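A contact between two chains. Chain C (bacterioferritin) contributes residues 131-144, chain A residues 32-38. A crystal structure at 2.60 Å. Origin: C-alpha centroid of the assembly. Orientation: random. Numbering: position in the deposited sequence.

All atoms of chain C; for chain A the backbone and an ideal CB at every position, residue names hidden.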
# COMPACT_ATOMS: atom_id res chain seq x y z
N VAL C 131 11.39 -11.96 45.79
CA VAL C 131 11.26 -13.00 46.81
C VAL C 131 10.13 -13.95 46.42
O VAL C 131 10.29 -15.18 46.46
CB VAL C 131 10.96 -12.41 48.21
CG1 VAL C 131 10.63 -13.52 49.19
CG2 VAL C 131 12.15 -11.61 48.71
N ASP C 132 8.99 -13.38 46.03
CA ASP C 132 7.83 -14.18 45.63
C ASP C 132 8.23 -15.17 44.54
O ASP C 132 7.94 -16.37 44.62
CB ASP C 132 6.73 -13.26 45.12
CG ASP C 132 5.45 -14.00 44.80
OD1 ASP C 132 5.33 -15.18 45.19
OD2 ASP C 132 4.55 -13.40 44.16
N PHE C 133 8.90 -14.64 43.53
CA PHE C 133 9.37 -15.44 42.40
C PHE C 133 10.34 -16.55 42.82
O PHE C 133 10.15 -17.72 42.47
CB PHE C 133 10.03 -14.52 41.38
CG PHE C 133 10.69 -15.25 40.27
CD1 PHE C 133 9.94 -15.81 39.24
CD2 PHE C 133 12.08 -15.43 40.27
CE1 PHE C 133 10.56 -16.54 38.23
CE2 PHE C 133 12.71 -16.17 39.27
CZ PHE C 133 11.95 -16.72 38.25
N LEU C 134 11.39 -16.18 43.56
CA LEU C 134 12.38 -17.16 44.01
C LEU C 134 11.75 -18.25 44.88
O LEU C 134 12.09 -19.42 44.74
CB LEU C 134 13.50 -16.48 44.80
CG LEU C 134 14.45 -15.56 44.02
CD1 LEU C 134 15.37 -14.83 44.97
CD2 LEU C 134 15.24 -16.37 43.03
N GLU C 135 10.82 -17.87 45.76
CA GLU C 135 10.18 -18.87 46.62
C GLU C 135 9.39 -19.84 45.77
O GLU C 135 9.38 -21.04 46.03
CB GLU C 135 9.28 -18.20 47.66
CG GLU C 135 10.04 -17.35 48.67
CD GLU C 135 9.15 -16.75 49.73
OE1 GLU C 135 8.01 -16.35 49.39
OE2 GLU C 135 9.58 -16.66 50.90
N THR C 136 8.73 -19.33 44.74
CA THR C 136 7.95 -20.18 43.86
C THR C 136 8.89 -21.10 43.09
O THR C 136 8.59 -22.29 42.90
CB THR C 136 7.10 -19.32 42.89
OG1 THR C 136 6.05 -18.68 43.63
CG2 THR C 136 6.51 -20.17 41.77
N GLN C 137 10.03 -20.57 42.67
CA GLN C 137 10.99 -21.39 41.94
C GLN C 137 11.65 -22.45 42.81
O GLN C 137 11.88 -23.56 42.35
CB GLN C 137 12.06 -20.50 41.30
CG GLN C 137 11.55 -19.76 40.08
CD GLN C 137 10.89 -20.71 39.09
OE1 GLN C 137 11.49 -21.69 38.68
NE2 GLN C 137 9.65 -20.41 38.71
N ILE C 138 11.93 -22.12 44.06
CA ILE C 138 12.54 -23.08 44.97
C ILE C 138 11.53 -24.19 45.26
O ILE C 138 11.88 -25.37 45.31
CB ILE C 138 12.98 -22.38 46.28
CG1 ILE C 138 14.22 -21.54 46.00
CG2 ILE C 138 13.24 -23.41 47.36
CD1 ILE C 138 14.54 -20.54 47.08
N SER C 139 10.28 -23.79 45.43
CA SER C 139 9.21 -24.74 45.68
C SER C 139 9.06 -25.68 44.49
O SER C 139 8.87 -26.89 44.65
CB SER C 139 7.90 -24.01 45.92
OG SER C 139 6.83 -24.92 45.84
N LEU C 140 9.13 -25.11 43.29
CA LEU C 140 9.00 -25.89 42.07
C LEU C 140 10.21 -26.80 41.89
O LEU C 140 10.11 -27.88 41.32
CB LEU C 140 8.87 -24.97 40.86
CG LEU C 140 8.76 -25.67 39.50
CD1 LEU C 140 7.50 -26.52 39.47
CD2 LEU C 140 8.75 -24.63 38.38
N TYR C 141 11.35 -26.34 42.39
CA TYR C 141 12.58 -27.12 42.30
C TYR C 141 12.45 -28.42 43.11
O TYR C 141 12.80 -29.49 42.62
CB TYR C 141 13.75 -26.30 42.81
CG TYR C 141 15.10 -26.91 42.57
CD1 TYR C 141 15.52 -28.03 43.29
CD2 TYR C 141 15.97 -26.38 41.61
CE1 TYR C 141 16.77 -28.61 43.05
CE2 TYR C 141 17.21 -26.94 41.38
CZ TYR C 141 17.61 -28.06 42.10
OH TYR C 141 18.84 -28.63 41.84
N ASP C 142 11.95 -28.31 44.33
CA ASP C 142 11.79 -29.49 45.18
C ASP C 142 10.71 -30.42 44.63
O ASP C 142 10.84 -31.64 44.68
CB ASP C 142 11.47 -29.07 46.62
CG ASP C 142 12.58 -28.25 47.26
OD1 ASP C 142 13.76 -28.40 46.86
OD2 ASP C 142 12.29 -27.45 48.19
N ARG C 143 9.64 -29.84 44.09
CA ARG C 143 8.57 -30.65 43.54
C ARG C 143 9.01 -31.43 42.30
O ARG C 143 8.71 -32.62 42.18
CB ARG C 143 7.36 -29.77 43.19
CG ARG C 143 6.35 -30.47 42.31
CD ARG C 143 5.10 -29.64 42.11
NE ARG C 143 4.19 -29.76 43.24
CZ ARG C 143 3.86 -28.76 44.04
NH1 ARG C 143 4.39 -27.55 43.83
NH2 ARG C 143 3.00 -28.95 45.03
N LEU C 144 9.72 -30.76 41.40
CA LEU C 144 10.19 -31.39 40.17
C LEU C 144 11.38 -32.30 40.42
O LEU C 144 11.47 -33.37 39.83
CB LEU C 144 10.61 -30.34 39.14
CG LEU C 144 9.56 -29.37 38.59
CD1 LEU C 144 10.22 -28.42 37.60
CD2 LEU C 144 8.45 -30.15 37.91
N UNK A 32 -2.09 -22.80 41.87
CA UNK A 32 -1.23 -23.40 40.85
C UNK A 32 -0.19 -22.41 40.33
O UNK A 32 0.92 -22.79 39.98
CB UNK A 32 -2.08 -23.92 39.69
N UNK A 33 -0.56 -21.13 40.29
CA UNK A 33 0.36 -20.11 39.81
C UNK A 33 1.53 -19.99 40.79
O UNK A 33 2.69 -19.91 40.38
CB UNK A 33 -0.35 -18.77 39.64
N UNK A 34 1.22 -19.99 42.09
CA UNK A 34 2.25 -19.87 43.12
C UNK A 34 3.14 -21.13 43.18
O UNK A 34 4.28 -21.06 43.65
CB UNK A 34 1.60 -19.62 44.48
N UNK A 35 2.62 -22.27 42.71
CA UNK A 35 3.39 -23.51 42.69
C UNK A 35 4.33 -23.53 41.50
O UNK A 35 5.21 -24.38 41.40
CB UNK A 35 2.46 -24.72 42.65
N UNK A 36 4.13 -22.58 40.59
CA UNK A 36 4.97 -22.51 39.41
C UNK A 36 4.44 -23.35 38.26
O UNK A 36 5.14 -23.58 37.28
CB UNK A 36 6.39 -22.95 39.76
N UNK A 37 3.20 -23.80 38.39
CA UNK A 37 2.57 -24.60 37.34
C UNK A 37 1.67 -23.70 36.49
O UNK A 37 0.46 -23.88 36.44
CB UNK A 37 1.77 -25.76 37.94
N UNK A 38 2.28 -22.72 35.83
CA UNK A 38 1.56 -21.75 35.02
C UNK A 38 0.58 -22.31 34.00
O UNK A 38 -0.52 -21.80 33.85
CB UNK A 38 2.58 -20.88 34.28

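Chain C presents one face of a continuous helix, with Thr C136, Ser C139, Leu C140 and Arg C143 directing CA-to-CB toward chain A. Chain A answers with the last turn of a helix and the loop that follows it.

Position 32 has helical angles, and its ideal CB finds nothing of chain C within 5.5 Å. Chain C therefore sets no preference; the residue is Gln A32. Its carbonyl O accepts from the backbone N of position 37 at 3.0 Å.

Position 33 is helical too, with CA-to-CB sideways and its ideal CB equally free. A polar or charged residue would fit as well as most, and Glu A33 is found. Its side chain comes no nearer than 7.1 Å, from Glu A33 OE2 to Thr C136 CG2, whereas its backbone O lies 4.1 Å from the same Thr C136 CG2.

Position 34 has the closest CA-CA approach, 5.8 Å to Thr C136. CA-to-CB points sideways, and the ideal CB is 4.6 Å from Thr C136 OG1. A short polar side chain such as Ser, Thr, Asn or Asp could reach that hydroxyl; the nearby Asp C132 carboxylate makes an acid the less obvious choice. The residue is Asp A34. Its OD1 lies 3.1 Å from Thr C136 OG1 but also 3.8 Å from Asp C132 OD1, a close approach of like charges. Thr C136 OG1 is also 3.0 Å from Asp A34 O and 3.1 Å from Asp C132 O; which acceptor takes its proton is left open.

Position 35 points away overall, yet its ideal CB is 3.6 Å from Arg C143 NH1. An acid, an amide or an aromatic ring could exploit this cation. Trp A35 does so with its ring: Arg C143 CZ sits 4.6 Å from the centroid of the five-membered ring, 21° off the normal, a cation-pi contact over one face.

Position 36 has phi/psi of 89/12 and closes a Schellman motif, its N bonding to the O of Glu A33 at 3.0 Å. An ideal CB would be jammed against the preceding carbonyl O and lie 3.2 Å from Leu C140 CD2 and 3.4 Å from Thr C136 CG2. Backbone and partner both call for glycine, and Gly A36 lets its N approach Thr C136 CG2 to 3.6 Å.

Position 37 is an N-cap with CA-to-CB sideways and its ideal CB clear of chain C. Ser, Thr, Asp or Asn would suit the cap, while a longer apolar chain could reach Leu C140. Leu A37 takes the second course, its CD2 3.9 Å from Leu C140 CD1.

Position 38 starts the next helix, out of reach; many residues would serve, and Ala A38 is present.

Chain A (32-38) QEDWGLA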
# COMPACT_ATOMS: atom_id res chain seq x y z
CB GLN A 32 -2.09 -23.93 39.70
CG GLN A 32 -3.00 -25.06 40.14
CD GLN A 32 -4.18 -25.30 39.22
OE1 GLN A 32 -4.53 -24.45 38.40
NE2 GLN A 32 -4.81 -26.46 39.36
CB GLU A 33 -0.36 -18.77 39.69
CG GLU A 33 0.40 -17.73 38.91
CD GLU A 33 0.51 -18.10 37.44
OE1 GLU A 33 -0.54 -18.31 36.79
OE2 GLU A 33 1.65 -18.18 36.92
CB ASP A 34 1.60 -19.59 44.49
CG ASP A 34 2.63 -19.33 45.59
OD1 ASP A 34 3.55 -18.50 45.39
OD2 ASP A 34 2.51 -19.96 46.67
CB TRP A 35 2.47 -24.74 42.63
CG TRP A 35 1.68 -24.99 43.88
CD1 TRP A 35 2.03 -24.62 45.15
CD2 TRP A 35 0.40 -25.64 43.99
NE1 TRP A 35 1.05 -25.00 46.04
CE2 TRP A 35 0.04 -25.63 45.35
CE3 TRP A 35 -0.47 -26.23 43.06
CZ2 TRP A 35 -1.16 -26.18 45.81
CZ3 TRP A 35 -1.66 -26.78 43.52
CH2 TRP A 35 -1.99 -26.75 44.88
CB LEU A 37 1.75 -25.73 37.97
CG LEU A 37 2.51 -26.57 39.00
CD1 LEU A 37 1.62 -27.70 39.51
CD2 LEU A 37 3.77 -27.15 38.37
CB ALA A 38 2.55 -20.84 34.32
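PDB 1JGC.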